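Local atomic coordinates of DUF4348 domain-containing protein (Bacteroides fragilis, PDB entry 3SBU), a protein that is of unknown function but has an NTF2-like, cystatin-like fold and is probably made as a lipoprotein of the cell envelope. Residues Glu147-Glu152 and Asn220-Ser225; Asp102-Thr107 and Ile214-Gln219; Pro175-Thr180 and Ile189-Leu194; Leu63-Gly68 and Ile141-Ile146. All coordinates share one frame; numbering follows the deposited sequence.

Interaction 1 (Glu147-Glu152 and Asn220-Ser225); sequences EENENE and NDDNAS. With GOL (glycerol), chain C.
With chi1 of 55° in Asn149 and 59° in Asp222, each CG sits between its own backbone N and carbonyl carbon, and the amide of Asn149 comes to lie against the carboxylate of Asp222. The two side chains pass in opposite directions, their planes 25° apart. Asn149 ND2 gives a bond of 2.8 Å to Asp222 OD2, on the anti side but tilted out of the carboxylate plane, and a weak one to Asp222 O. Asparagine suits the place because its other end is used as well: OD1 takes the backbone N of Asn151 on an in-plane lone pair at 3.0 Å, which makes an Asx turn. Across the contact Asp221 to Ala224 form a type I beta turn before strand 226-230, and Asp221 OD1 closes a second Asx turn by accepting from Asn223 N at 2.8 Å. This is a surface meeting of two loops, and a water bridges them, donating to Glu152 O and Asp222 O. The methylene CB of Glu147 lies 3.9 Å from Asp222 OD1, while its carboxylate leads away from that like charge. A glycerol is held by both Asn220 amide atoms, ND2 meeting its O3 at 3.1 Å, and weakly by Glu147 N.

Interaction 2 (Asp102-Thr107 and Ile214-Gln219); sequences DLVGDT and INYGQQ
Tyr216, the residue that meets Leu103 and Val104 most fully, follows Ile214 and Asn215 in the chain. Ile214 packs its CG2 under one face of the Tyr216 ring, toward the rim. Asn215 OD1 reaches past Tyr216 to accept from Gly217 N at 2.9 Å, an Asx turn in which the donor stands above the carbonyl plane. The Tyr216 ring then takes Val104 on its opposite face: CA sits over the centre, 3.9 Å from the centroid and 8° off the normal, a CH-pi contact. Val104 CG2 adds a touch on CE2 at 3.8 Å; its chi1 of 176° sets CG1 anti to the backbone N, near CZ and OH. Thus the loop between strands 93-95 and 111-116 packs on the turn that leaves strand 212-215, an outermost strand of the mixed sheet. A tyrosine suits this buried place: its ring packs between Ile214 and Val104 while OH bonds to Asp42 OD1 of helix 41-50. Gly217 has a phi of 103°, readily adopted without a side chain, and its carbonyl carbon lies 3.5 Å from Leu103 CD1. Gln218 bends at chi2 to bring its amide back over the turn: OE1 accepts from Tyr216 N at 2.8 Å, and NE2 donates to Ile214 O at 2.9 Å and also to Leu94 O. Leu103 CD1 approaches Gln218 CB to 4.2 Å.

Interaction 3 (Pro175-Thr180 and Ile189-Leu194); sequences PLVFVT and ILETTL
Thr180 O accepts from Leu190 N at 2.7 Å, the shortest of six backbone bonds between the strands, and Thr180 N returns one to Leu190 O. The same reciprocal pairing joins Phe178 with Thr192 and Leu176 with Leu194; between them lie the non-hydrogen-bonded pairs Val177 with Thr193 and Val179 with Glu191. Phe178, with CG anti to its backbone N (chi1 -175°), runs beside Thr192 in the same direction, and the methyl CG2 of Thr192 touches ring atom CD2 at 3.6 Å, at the edge near the ring plane. Leu194 CD1 lies over one ring face, 4.2 Å from the centroid, in a CH-pi contact, while Thr180 CB is offset over the opposite face. This is an antiparallel beta hairpin, whose first strand also bonds through Val177 and Val179 to the chain around Phe256. Phe178 meets Phe256 there, so a large apolar ring fits the buried face it shares with Leu176, Leu190 and Leu194. Beta-branched Val177, Val179 and Thr193 suit extended strands. On their face Val177 CG1 touches Glu191 OE2 at 3.6 Å and Val179 CG1 meets Ile189 CD1 at 3.7 Å. Pro175 CB abuts Thr193 CB at 3.7 Å. Thr192 OG1 bonds to Asn67 O of the second subunit and Thr193 OG1 to Glu69 N of the same subunit.

Interaction 4 (Leu63-Gly68 and Ile141-Ile146); sequences LPYYNG and INLRPI
Tyr65 crosses Ile141 at a slant. The two strands are parallel neighbours in the mixed sheet of this NTF2-like protein, their directions 3° apart. The chi1 of Tyr65, -158°, sets CG anti to the backbone N, and the ring beyond it lies against Ile141 and Leu143, with Ile141 O over one face. A tyrosine suits the place because its long flat ring can span both residues: CE2 meets the methyl CG2 of Ile141 at 3.5 Å, while CE1, on the other side of the ring, and OH meet CD1 of Leu143, the OH at 3.5 Å. Ile141 is buried and branched, which lets it fill two places at once: CG2 lies against Tyr65 while CD1 also touches Leu63 CD2 at 3.8 Å. Leu63 in turn packs on Ile74 and Trp79. Tyr66 and Asn142 occupy the other face of the sheet and meet at their CB atoms, 3.9 Å apart; the ring of Tyr66 turns its edge to Asn142 CB. The amide of Asn142 leads away, where ND2 bonds to a glycerol and weakly to Tyr128 OH. Backbone bonds set this register: Ile141 O receives Tyr66 N at 2.9 Å, and Tyr66 O receives Leu143 N at 2.9 Å. Gly68, whose positive phi of 73° suits a residue without a side chain, ends the pairing with a weak bond from its N to Leu143 O, 3.1 Å long.

Overall arrangement
Interactions 1 and 4 follow one another along the chain: residues 141-146 run straight into 147-152, and the contact centres lie 21 Å apart. Interaction 1 likewise adjoins interaction 2 through 214-219 and 220-225, with centres 20 Å apart. Interactions 2 and 4 reach the same mixed sheet near its two outermost strands, their nearest atoms about 10 Å apart. Interaction 3 stands across the chain's centre from interaction 4, about 41 Å between centres; it meets the 63-68 region of the second subunit, whereas this chain's own interaction 4 is not touched by the other subunit. No active site is established; bound glycerols near interactions 1, 2 and 4 probably come from the crystallisation liquor.

Interaction 1 (Glu147-Glu152 and Asn220-Ser225)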
loop_
_atom_site.group_PDB
_atom_site.type_symbol
_atom_site.label_atom_id
_atom_site.label_comp_id
_atom_site.label_asym_id
_atom_site.label_seq_id
_atom_site.Cartn_x
_atom_site.Cartn_y
_atom_site.Cartn_z
ATOM N N GLU A 147 -14.140 26.858 15.089
ATOM C CA GLU A 147 -13.772 27.336 16.425
ATOM C C GLU A 147 -12.245 27.248 16.637
ATOM O O GLU A 147 -11.588 26.302 16.201
ATOM C CB GLU A 147 -14.544 26.601 17.534
ATOM C CG GLU A 147 -14.949 27.545 18.668
ATOM C CD GLU A 147 -15.668 28.839 18.297
ATOM O OE1 GLU A 147 -16.731 28.766 17.636
ATOM O OE2 GLU A 147 -15.172 29.924 18.683
ATOM N N GLU A 148 -11.688 28.268 17.243
ATOM C CA GLU A 148 -10.254 28.304 17.471
ATOM C C GLU A 148 -9.941 28.576 18.948
ATOM O O GLU A 148 -10.797 29.075 19.679
ATOM C CB GLU A 148 -9.595 29.340 16.539
ATOM C CG GLU A 148 -9.255 28.697 15.202
ATOM C CD GLU A 148 -8.683 29.534 14.074
ATOM O OE1 GLU A 148 -8.675 30.780 14.182
ATOM O OE2 GLU A 148 -8.259 28.931 13.063
ATOM N N ASN A 149 -8.728 28.216 19.382
ATOM C CA ASN A 149 -8.249 28.420 20.751
ATOM C C ASN A 149 -6.760 28.845 20.719
ATOM O O ASN A 149 -6.241 29.220 19.659
ATOM C CB ASN A 149 -8.502 27.157 21.630
ATOM C CG ASN A 149 -7.931 25.877 21.077
ATOM O OD1 ASN A 149 -6.724 25.677 21.023
ATOM N ND2 ASN A 149 -8.786 24.964 20.671
ATOM N N GLU A 150 -6.091 28.811 21.883
ATOM C CA GLU A 150 -4.692 29.213 22.081
ATOM C C GLU A 150 -3.691 28.246 21.397
ATOM O O GLU A 150 -2.619 28.674 20.973
ATOM C CB GLU A 150 -4.374 29.364 23.596
ATOM C CG GLU A 150 -4.802 28.204 24.501
ATOM C CD GLU A 150 -6.277 28.069 24.863
ATOM O OE1 GLU A 150 -7.008 29.087 24.825
ATOM O OE2 GLU A 150 -6.698 26.937 25.199
ATOM N N ASN A 151 -4.066 26.969 21.259
ATOM C CA ASN A 151 -3.245 25.917 20.658
ATOM C C ASN A 151 -3.395 25.897 19.148
ATOM O O ASN A 151 -4.374 26.453 18.626
ATOM C CB ASN A 151 -3.653 24.544 21.215
ATOM C CG ASN A 151 -3.865 24.443 22.712
ATOM O OD1 ASN A 151 -4.889 23.924 23.189
ATOM N ND2 ASN A 151 -2.879 24.868 23.472
ATOM N N GLU A 152 -2.459 25.218 18.436
ATOM C CA GLU A 152 -2.528 25.084 16.977
ATOM C C GLU A 152 -3.870 24.443 16.560
ATOM O O GLU A 152 -4.271 23.444 17.134
ATOM C CB GLU A 152 -1.350 24.254 16.470
ATOM C CG GLU A 152 -1.130 24.290 14.969
ATOM C CD GLU A 152 0.074 23.462 14.559
ATOM O OE1 GLU A 152 -0.033 22.217 14.557
ATOM O OE2 GLU A 152 1.145 24.054 14.297
ATOM N N ASN A 220 -16.397 16.231 19.127
ATOM C CA ASN A 220 -15.699 17.155 18.248
ATOM C C ASN A 220 -15.363 18.371 19.087
ATOM O O ASN A 220 -16.084 19.367 19.067
ATOM C CB ASN A 220 -16.587 17.487 17.047
ATOM C CG ASN A 220 -15.930 18.310 15.978
ATOM O OD1 ASN A 220 -16.601 18.797 15.070
ATOM N ND2 ASN A 220 -14.615 18.442 16.016
ATOM N N ASP A 221 -14.310 18.249 19.898
ATOM C CA ASP A 221 -13.889 19.310 20.823
ATOM C C ASP A 221 -12.626 19.959 20.272
ATOM O O ASP A 221 -11.667 19.250 19.973
ATOM C CB ASP A 221 -13.692 18.692 22.220
ATOM C CG ASP A 221 -13.011 19.514 23.314
ATOM O OD1 ASP A 221 -12.801 20.734 23.108
ATOM O OD2 ASP A 221 -12.668 18.925 24.375
ATOM N N ASP A 222 -12.594 21.310 20.134
ATOM C CA ASP A 222 -11.393 21.935 19.559
ATOM C C ASP A 222 -10.237 21.960 20.557
ATOM O O ASP A 222 -9.119 22.200 20.142
ATOM C CB ASP A 222 -11.656 23.325 18.942
ATOM C CG ASP A 222 -12.204 24.330 19.917
ATOM O OD1 ASP A 222 -13.381 24.173 20.333
ATOM O OD2 ASP A 222 -11.483 25.299 20.228
ATOM N N ASN A 223 -10.455 21.590 21.817
ATOM C CA ASN A 223 -9.343 21.455 22.757
ATOM C C ASN A 223 -8.781 20.001 22.778
ATOM O O ASN A 223 -7.741 19.765 23.393
ATOM C CB ASN A 223 -9.768 21.884 24.156
ATOM C CG ASN A 223 -10.240 23.315 24.203
ATOM O OD1 ASN A 223 -9.547 24.248 23.748
ATOM N ND2 ASN A 223 -11.462 23.502 24.699
ATOM N N ALA A 224 -9.461 19.039 22.118
ATOM C CA ALA A 224 -9.007 17.618 22.071
ATOM C C ALA A 224 -7.535 17.541 21.616
ATOM O O ALA A 224 -7.171 18.225 20.669
ATOM C CB ALA A 224 -9.892 16.817 21.117
ATOM N N SER A 225 -6.697 16.753 22.289
ATOM C CA SER A 225 -5.278 16.624 21.932
ATOM C C SER A 225 -5.027 15.496 20.893
ATOM O O SER A 225 -3.893 15.307 20.454
ATOM C CB SER A 225 -4.423 16.425 23.183
ATOM O OG SER A 225 -4.711 15.184 23.793
HETATM C C1 GOL C . -14.948 23.010 13.362
HETATM O O1 GOL C . -15.221 23.768 14.588
HETATM C C2 GOL C . -14.851 21.446 13.500
HETATM O O2 GOL C . -15.906 20.674 12.845
HETATM C C3 GOL C . -13.485 20.953 13.025
HETATM O O3 GOL C . -13.301 19.607 13.473
HETATM O O HOH W 1 -6.192 22.680 19.256
#

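Interaction 2 (Asp102-Thr107 and Ile214-Gln219)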
loop_
_atom_site.group_PDB
_atom_site.type_symbol
_atom_site.label_atom_id
_atom_site.label_comp_id
_atom_site.label_asym_id
_atom_site.label_seq_id
_atom_site.Cartn_x
_atom_site.Cartn_y
_atom_site.Cartn_z
ATOM N N ASP A 102 -17.151 3.700 16.859
ATOM C CA ASP A 102 -18.252 2.734 17.044
ATOM C C ASP A 102 -19.572 3.354 16.622
ATOM O O ASP A 102 -20.508 2.634 16.278
ATOM C CB ASP A 102 -18.387 2.299 18.538
ATOM C CG ASP A 102 -17.291 1.423 19.109
ATOM O OD1 ASP A 102 -16.300 1.174 18.407
ATOM O OD2 ASP A 102 -17.370 1.081 20.288
ATOM N N LEU A 103 -19.657 4.695 16.688
ATOM C CA LEU A 103 -20.904 5.403 16.419
ATOM C C LEU A 103 -21.313 5.358 14.949
ATOM O O LEU A 103 -22.496 5.522 14.667
ATOM C CB LEU A 103 -20.824 6.853 16.931
ATOM C CG LEU A 103 -20.694 6.988 18.463
ATOM C CD1 LEU A 103 -20.390 8.408 18.865
ATOM C CD2 LEU A 103 -21.948 6.464 19.182
ATOM N N VAL A 104 -20.373 5.086 14.037
ATOM C CA VAL A 104 -20.640 4.995 12.585
ATOM C C VAL A 104 -21.731 3.920 12.305
ATOM O O VAL A 104 -22.651 4.168 11.519
ATOM C CB VAL A 104 -19.335 4.735 11.785
ATOM C CG1 VAL A 104 -19.622 4.533 10.287
ATOM C CG2 VAL A 104 -18.347 5.878 11.989
ATOM N N GLY A 105 -21.660 2.804 13.018
ATOM C CA GLY A 105 -22.629 1.716 12.904
ATOM C C GLY A 105 -23.909 1.817 13.733
ATOM O O GLY A 105 -24.671 0.845 13.780
ATOM N N ASP A 106 -24.184 2.975 14.377
ATOM C CA ASP A 106 -25.372 3.141 15.215
ATOM C C ASP A 106 -26.638 3.384 14.347
ATOM O O ASP A 106 -26.825 4.466 13.795
ATOM C CB ASP A 106 -25.152 4.278 16.233
ATOM C CG ASP A 106 -26.156 4.367 17.368
ATOM O OD1 ASP A 106 -27.176 3.648 17.319
ATOM O OD2 ASP A 106 -25.944 5.198 18.279
ATOM N N THR A 107 -27.518 2.365 14.263
ATOM C CA THR A 107 -28.742 2.421 13.443
ATOM C C THR A 107 -29.913 3.067 14.198
ATOM O O THR A 107 -30.940 3.341 13.586
ATOM C CB THR A 107 -29.124 1.017 12.905
ATOM O OG1 THR A 107 -29.164 0.068 13.980
ATOM C CG2 THR A 107 -28.192 0.540 11.788
ATOM N N ILE A 214 -19.198 13.485 8.968
ATOM C CA ILE A 214 -20.551 13.065 9.244
ATOM C C ILE A 214 -20.645 12.977 10.749
ATOM O O ILE A 214 -19.805 12.332 11.364
ATOM C CB ILE A 214 -20.979 11.774 8.520
ATOM C CG1 ILE A 214 -20.812 11.904 6.993
ATOM C CG2 ILE A 214 -22.401 11.401 8.920
ATOM C CD1 ILE A 214 -21.041 10.591 6.193
ATOM N N ASN A 215 -21.609 13.680 11.349
ATOM C CA ASN A 215 -21.740 13.659 12.788
ATOM C C ASN A 215 -22.677 12.555 13.197
ATOM O O ASN A 215 -23.894 12.692 13.106
ATOM C CB ASN A 215 -22.167 15.037 13.359
ATOM C CG ASN A 215 -22.356 14.991 14.853
ATOM O OD1 ASN A 215 -21.659 14.301 15.551
ATOM N ND2 ASN A 215 -23.350 15.657 15.382
ATOM N N TYR A 216 -22.111 11.456 13.689
ATOM C CA TYR A 216 -22.882 10.346 14.211
ATOM C C TYR A 216 -23.042 10.491 15.745
ATOM O O TYR A 216 -23.492 9.547 16.399
ATOM C CB TYR A 216 -22.186 9.012 13.871
ATOM C CG TYR A 216 -21.984 8.744 12.393
ATOM C CD1 TYR A 216 -22.992 8.167 11.627
ATOM C CD2 TYR A 216 -20.736 8.925 11.796
ATOM C CE1 TYR A 216 -22.785 7.841 10.285
ATOM C CE2 TYR A 216 -20.521 8.616 10.451
ATOM C CZ TYR A 216 -21.545 8.071 9.704
ATOM O OH TYR A 216 -21.305 7.762 8.391
ATOM N N GLY A 217 -22.632 11.643 16.292
ATOM C CA GLY A 217 -22.613 11.898 17.732
ATOM C C GLY A 217 -21.218 11.822 18.364
ATOM O O GLY A 217 -21.092 11.933 19.581
ATOM N N GLN A 218 -20.148 11.663 17.554
ATOM C CA GLN A 218 -18.787 11.622 18.078
ATOM C C GLN A 218 -18.346 12.990 18.596
ATOM O O GLN A 218 -18.674 14.001 18.008
ATOM C CB GLN A 218 -17.759 11.091 17.037
ATOM C CG GLN A 218 -17.452 12.031 15.835
ATOM C CD GLN A 218 -18.361 11.767 14.667
ATOM O OE1 GLN A 218 -19.528 11.368 14.806
ATOM N NE2 GLN A 218 -17.849 12.046 13.474
ATOM N N GLN A 219 -17.559 12.996 19.660
ATOM C CA GLN A 219 -16.997 14.214 20.240
ATOM C C GLN A 219 -16.151 14.931 19.202
ATOM O O GLN A 219 -15.349 14.306 18.466
ATOM C CB GLN A 219 -16.146 13.877 21.478
ATOM C CG GLN A 219 -15.594 15.121 22.186
ATOM C CD GLN A 219 -14.600 14.699 23.211
ATOM O OE1 GLN A 219 -14.953 14.391 24.360
ATOM N NE2 GLN A 219 -13.332 14.713 22.825
#

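Interaction 3 (Pro175-Thr180 and Ile189-Leu194)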
loop_
_atom_site.group_PDB
_atom_site.type_symbol
_atom_site.label_atom_id
_atom_site.label_comp_id
_atom_site.label_asym_id
_atom_site.label_seq_id
_atom_site.Cartn_x
_atom_site.Cartn_y
_atom_site.Cartn_z
ATOM N N PRO A 175 9.822 6.597 14.431
ATOM C CA PRO A 175 9.110 5.999 13.285
ATOM C C PRO A 175 7.583 6.135 13.416
ATOM O O PRO A 175 7.054 6.314 14.513
ATOM C CB PRO A 175 9.567 4.540 13.328
ATOM C CG PRO A 175 9.765 4.266 14.786
ATOM C CD PRO A 175 10.276 5.561 15.380
ATOM N N LEU A 176 6.892 6.101 12.276
ATOM C CA LEU A 176 5.451 6.190 12.203
ATOM C C LEU A 176 4.835 4.792 12.427
ATOM O O LEU A 176 5.210 3.832 11.752
ATOM C CB LEU A 176 5.055 6.769 10.840
ATOM C CG LEU A 176 3.580 6.811 10.495
ATOM C CD1 LEU A 176 2.815 7.744 11.454
ATOM C CD2 LEU A 176 3.392 7.283 9.074
ATOM N N VAL A 177 3.919 4.664 13.406
ATOM C CA VAL A 177 3.286 3.374 13.674
ATOM C C VAL A 177 2.348 3.051 12.492
ATOM O O VAL A 177 1.610 3.921 12.018
ATOM C CB VAL A 177 2.574 3.343 15.055
ATOM C CG1 VAL A 177 1.756 2.066 15.231
ATOM C CG2 VAL A 177 3.584 3.465 16.179
ATOM N N PHE A 178 2.464 1.829 11.965
ATOM C CA PHE A 178 1.686 1.386 10.821
ATOM C C PHE A 178 0.998 0.096 11.150
ATOM O O PHE A 178 1.629 -0.895 11.533
ATOM C CB PHE A 178 2.566 1.246 9.566
ATOM C CG PHE A 178 1.877 0.918 8.274
ATOM C CD1 PHE A 178 0.756 1.618 7.871
ATOM C CD2 PHE A 178 2.407 -0.036 7.417
ATOM C CE1 PHE A 178 0.155 1.329 6.659
ATOM C CE2 PHE A 178 1.829 -0.290 6.189
ATOM C CZ PHE A 178 0.710 0.388 5.820
ATOM N N VAL A 179 -0.302 0.105 11.006
ATOM C CA VAL A 179 -1.063 -1.103 11.245
ATOM C C VAL A 179 -1.623 -1.544 9.903
ATOM O O VAL A 179 -2.226 -0.742 9.168
ATOM C CB VAL A 179 -2.146 -0.923 12.330
ATOM C CG1 VAL A 179 -2.905 -2.224 12.561
ATOM C CG2 VAL A 179 -1.545 -0.409 13.638
ATOM N N THR A 180 -1.386 -2.798 9.551
ATOM C CA THR A 180 -1.913 -3.274 8.285
ATOM C C THR A 180 -2.261 -4.773 8.385
ATOM O O THR A 180 -2.286 -5.326 9.482
ATOM C CB THR A 180 -0.939 -2.932 7.123
ATOM O OG1 THR A 180 -1.627 -3.149 5.898
ATOM C CG2 THR A 180 0.350 -3.738 7.160
ATOM N N ILE A 189 -3.572 -9.311 11.814
ATOM C CA ILE A 189 -3.101 -7.960 11.971
ATOM C C ILE A 189 -1.572 -7.934 11.918
ATOM O O ILE A 189 -0.910 -8.847 12.411
ATOM C CB ILE A 189 -3.654 -7.354 13.300
ATOM C CG1 ILE A 189 -3.514 -5.850 13.336
ATOM C CG2 ILE A 189 -3.066 -8.018 14.563
ATOM C CD1 ILE A 189 -4.779 -5.159 13.830
ATOM N N LEU A 190 -1.020 -6.866 11.351
ATOM C CA LEU A 190 0.423 -6.686 11.324
ATOM C C LEU A 190 0.758 -5.284 11.819
ATOM O O LEU A 190 0.355 -4.287 11.213
ATOM C CB LEU A 190 0.997 -6.943 9.925
ATOM C CG LEU A 190 2.483 -6.545 9.699
ATOM C CD1 LEU A 190 3.425 -7.565 10.309
ATOM C CD2 LEU A 190 2.784 -6.481 8.249
ATOM N N GLU A 191 1.452 -5.208 12.942
ATOM C CA GLU A 191 1.886 -3.905 13.418
ATOM C C GLU A 191 3.344 -3.717 13.082
ATOM O O GLU A 191 4.186 -4.546 13.424
ATOM C CB GLU A 191 1.650 -3.698 14.910
ATOM C CG GLU A 191 2.041 -2.268 15.285
ATOM C CD GLU A 191 1.700 -1.799 16.687
ATOM O OE1 GLU A 191 0.714 -2.306 17.270
ATOM O OE2 GLU A 191 2.399 -0.885 17.184
ATOM N N THR A 192 3.635 -2.639 12.391
ATOM C CA THR A 192 4.997 -2.365 11.946
ATOM C C THR A 192 5.236 -0.858 12.059
ATOM O O THR A 192 4.422 -0.158 12.668
ATOM C CB THR A 192 5.197 -2.943 10.504
ATOM O OG1 THR A 192 6.557 -2.835 10.146
ATOM C CG2 THR A 192 4.374 -2.214 9.449
ATOM N N THR A 193 6.333 -0.360 11.472
ATOM C CA THR A 193 6.655 1.068 11.452
ATOM C C THR A 193 7.012 1.480 10.044
ATOM O O THR A 193 7.394 0.630 9.255
ATOM C CB THR A 193 7.782 1.412 12.446
ATOM O OG1 THR A 193 8.951 0.699 12.081
ATOM C CG2 THR A 193 7.412 1.134 13.901
ATOM N N LEU A 194 6.839 2.770 9.714
ATOM C CA LEU A 194 7.244 3.380 8.437
ATOM C C LEU A 194 8.230 4.502 8.694
ATOM O O LEU A 194 7.993 5.295 9.606
ATOM C CB LEU A 194 6.065 3.991 7.639
ATOM C CG LEU A 194 4.898 3.117 7.214
ATOM C CD1 LEU A 194 3.787 3.973 6.675
ATOM C CD2 LEU A 194 5.295 2.101 6.139
#

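Interaction 4 (Leu63-Gly68 and Ile141-Ile146)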
loop_
_atom_site.group_PDB
_atom_site.type_symbol
_atom_site.label_atom_id
_atom_site.label_comp_id
_atom_site.label_asym_id
_atom_site.label_seq_id
_atom_site.Cartn_x
_atom_site.Cartn_y
_atom_site.Cartn_z
ATOM N N LEU A 63 -36.601 25.835 3.008
ATOM C CA LEU A 63 -35.502 25.289 3.809
ATOM C C LEU A 63 -34.800 26.372 4.619
ATOM O O LEU A 63 -34.198 27.279 4.037
ATOM C CB LEU A 63 -34.484 24.541 2.924
ATOM C CG LEU A 63 -33.305 23.831 3.638
ATOM C CD1 LEU A 63 -33.731 22.476 4.237
ATOM C CD2 LEU A 63 -32.157 23.619 2.688
ATOM N N PRO A 64 -34.858 26.301 5.965
ATOM C CA PRO A 64 -34.105 27.277 6.776
ATOM C C PRO A 64 -32.601 27.171 6.488
ATOM O O PRO A 64 -32.045 26.078 6.560
ATOM C CB PRO A 64 -34.427 26.875 8.224
ATOM C CG PRO A 64 -35.590 25.950 8.139
ATOM C CD PRO A 64 -35.519 25.289 6.809
ATOM N N TYR A 65 -31.988 28.280 6.041
ATOM C CA TYR A 65 -30.566 28.416 5.715
ATOM C C TYR A 65 -29.966 29.505 6.622
ATOM O O TYR A 65 -30.410 30.655 6.567
ATOM C CB TYR A 65 -30.409 28.779 4.217
ATOM C CG TYR A 65 -29.059 28.447 3.612
ATOM C CD1 TYR A 65 -27.973 29.306 3.763
ATOM C CD2 TYR A 65 -28.882 27.301 2.839
ATOM C CE1 TYR A 65 -26.732 29.012 3.193
ATOM C CE2 TYR A 65 -27.652 27.007 2.248
ATOM C CZ TYR A 65 -26.571 27.852 2.449
ATOM O OH TYR A 65 -25.351 27.548 1.882
ATOM N N TYR A 66 -28.986 29.168 7.453
ATOM C CA TYR A 66 -28.453 30.187 8.345
ATOM C C TYR A 66 -27.022 30.552 7.965
ATOM O O TYR A 66 -26.157 29.683 7.901
ATOM C CB TYR A 66 -28.550 29.724 9.811
ATOM C CG TYR A 66 -29.954 29.356 10.238
ATOM C CD1 TYR A 66 -30.831 30.321 10.726
ATOM C CD2 TYR A 66 -30.408 28.041 10.153
ATOM C CE1 TYR A 66 -32.134 29.986 11.109
ATOM C CE2 TYR A 66 -31.700 27.692 10.536
ATOM C CZ TYR A 66 -32.559 28.665 11.016
ATOM O OH TYR A 66 -33.832 28.311 11.384
ATOM N N ASN A 67 -26.814 31.831 7.601
ATOM C CA ASN A 67 -25.507 32.406 7.295
ATOM C C ASN A 67 -25.026 33.024 8.585
ATOM O O ASN A 67 -25.081 34.234 8.770
ATOM C CB ASN A 67 -25.584 33.409 6.134
ATOM C CG ASN A 67 -25.882 32.738 4.822
ATOM O OD1 ASN A 67 -25.091 31.936 4.317
ATOM N ND2 ASN A 67 -27.048 33.024 4.255
ATOM N N GLY A 68 -24.602 32.166 9.504
ATOM C CA GLY A 68 -24.254 32.616 10.843
ATOM C C GLY A 68 -25.559 32.950 11.553
ATOM O O GLY A 68 -26.513 32.164 11.495
ATOM N N ILE A 141 -29.576 24.052 6.782
ATOM C CA ILE A 141 -28.173 24.181 6.402
ATOM C C ILE A 141 -27.659 25.388 7.143
ATOM O O ILE A 141 -28.342 26.402 7.157
ATOM C CB ILE A 141 -27.922 24.283 4.857
ATOM C CG1 ILE A 141 -28.345 22.987 4.125
ATOM C CG2 ILE A 141 -26.434 24.610 4.554
ATOM C CD1 ILE A 141 -28.398 23.106 2.599
ATOM N N ASN A 142 -26.495 25.302 7.781
ATOM C CA ASN A 142 -25.946 26.521 8.391
ATOM C C ASN A 142 -24.466 26.650 8.040
ATOM O O ASN A 142 -23.848 25.679 7.621
ATOM C CB ASN A 142 -26.205 26.612 9.914
ATOM C CG ASN A 142 -25.422 25.681 10.821
ATOM O OD1 ASN A 142 -24.434 25.048 10.451
ATOM N ND2 ASN A 142 -25.844 25.598 12.062
ATOM N N LEU A 143 -23.929 27.854 8.158
ATOM C CA LEU A 143 -22.515 28.161 7.946
ATOM C C LEU A 143 -22.002 28.839 9.162
ATOM O O LEU A 143 -22.586 29.817 9.633
ATOM C CB LEU A 143 -22.237 29.031 6.712
ATOM C CG LEU A 143 -22.117 28.273 5.426
ATOM C CD1 LEU A 143 -23.456 28.228 4.720
ATOM C CD2 LEU A 143 -21.100 28.897 4.535
ATOM N N ARG A 144 -20.921 28.299 9.691
ATOM C CA ARG A 144 -20.311 28.805 10.903
ATOM C C ARG A 144 -18.802 28.853 10.754
ATOM O O ARG A 144 -18.209 28.036 10.039
ATOM C CB ARG A 144 -20.707 27.891 12.086
ATOM C CG ARG A 144 -22.101 28.179 12.654
ATOM C CD ARG A 144 -22.444 27.083 13.634
ATOM N NE ARG A 144 -23.824 27.161 14.111
ATOM C CZ ARG A 144 -24.389 26.257 14.904
ATOM N NH1 ARG A 144 -23.703 25.197 15.305
ATOM N NH2 ARG A 144 -25.649 26.401 15.291
ATOM N N PRO A 145 -18.142 29.768 11.470
ATOM C CA PRO A 145 -16.674 29.789 11.411
ATOM C C PRO A 145 -16.111 28.609 12.192
ATOM O O PRO A 145 -16.779 28.126 13.112
ATOM C CB PRO A 145 -16.325 31.124 12.074
ATOM C CG PRO A 145 -17.461 31.419 12.971
ATOM C CD PRO A 145 -18.678 30.807 12.388
ATOM N N ILE A 146 -14.901 28.142 11.856
ATOM C CA ILE A 146 -14.289 27.064 12.645
ATOM C C ILE A 146 -13.942 27.642 14.027
ATOM O O ILE A 146 -13.495 28.787 14.123
ATOM C CB ILE A 146 -13.046 26.388 11.977
ATOM C CG1 ILE A 146 -11.899 27.426 11.722
ATOM C CG2 ILE A 146 -13.423 25.582 10.723
ATOM C CD1 ILE A 146 -10.438 26.842 11.296
#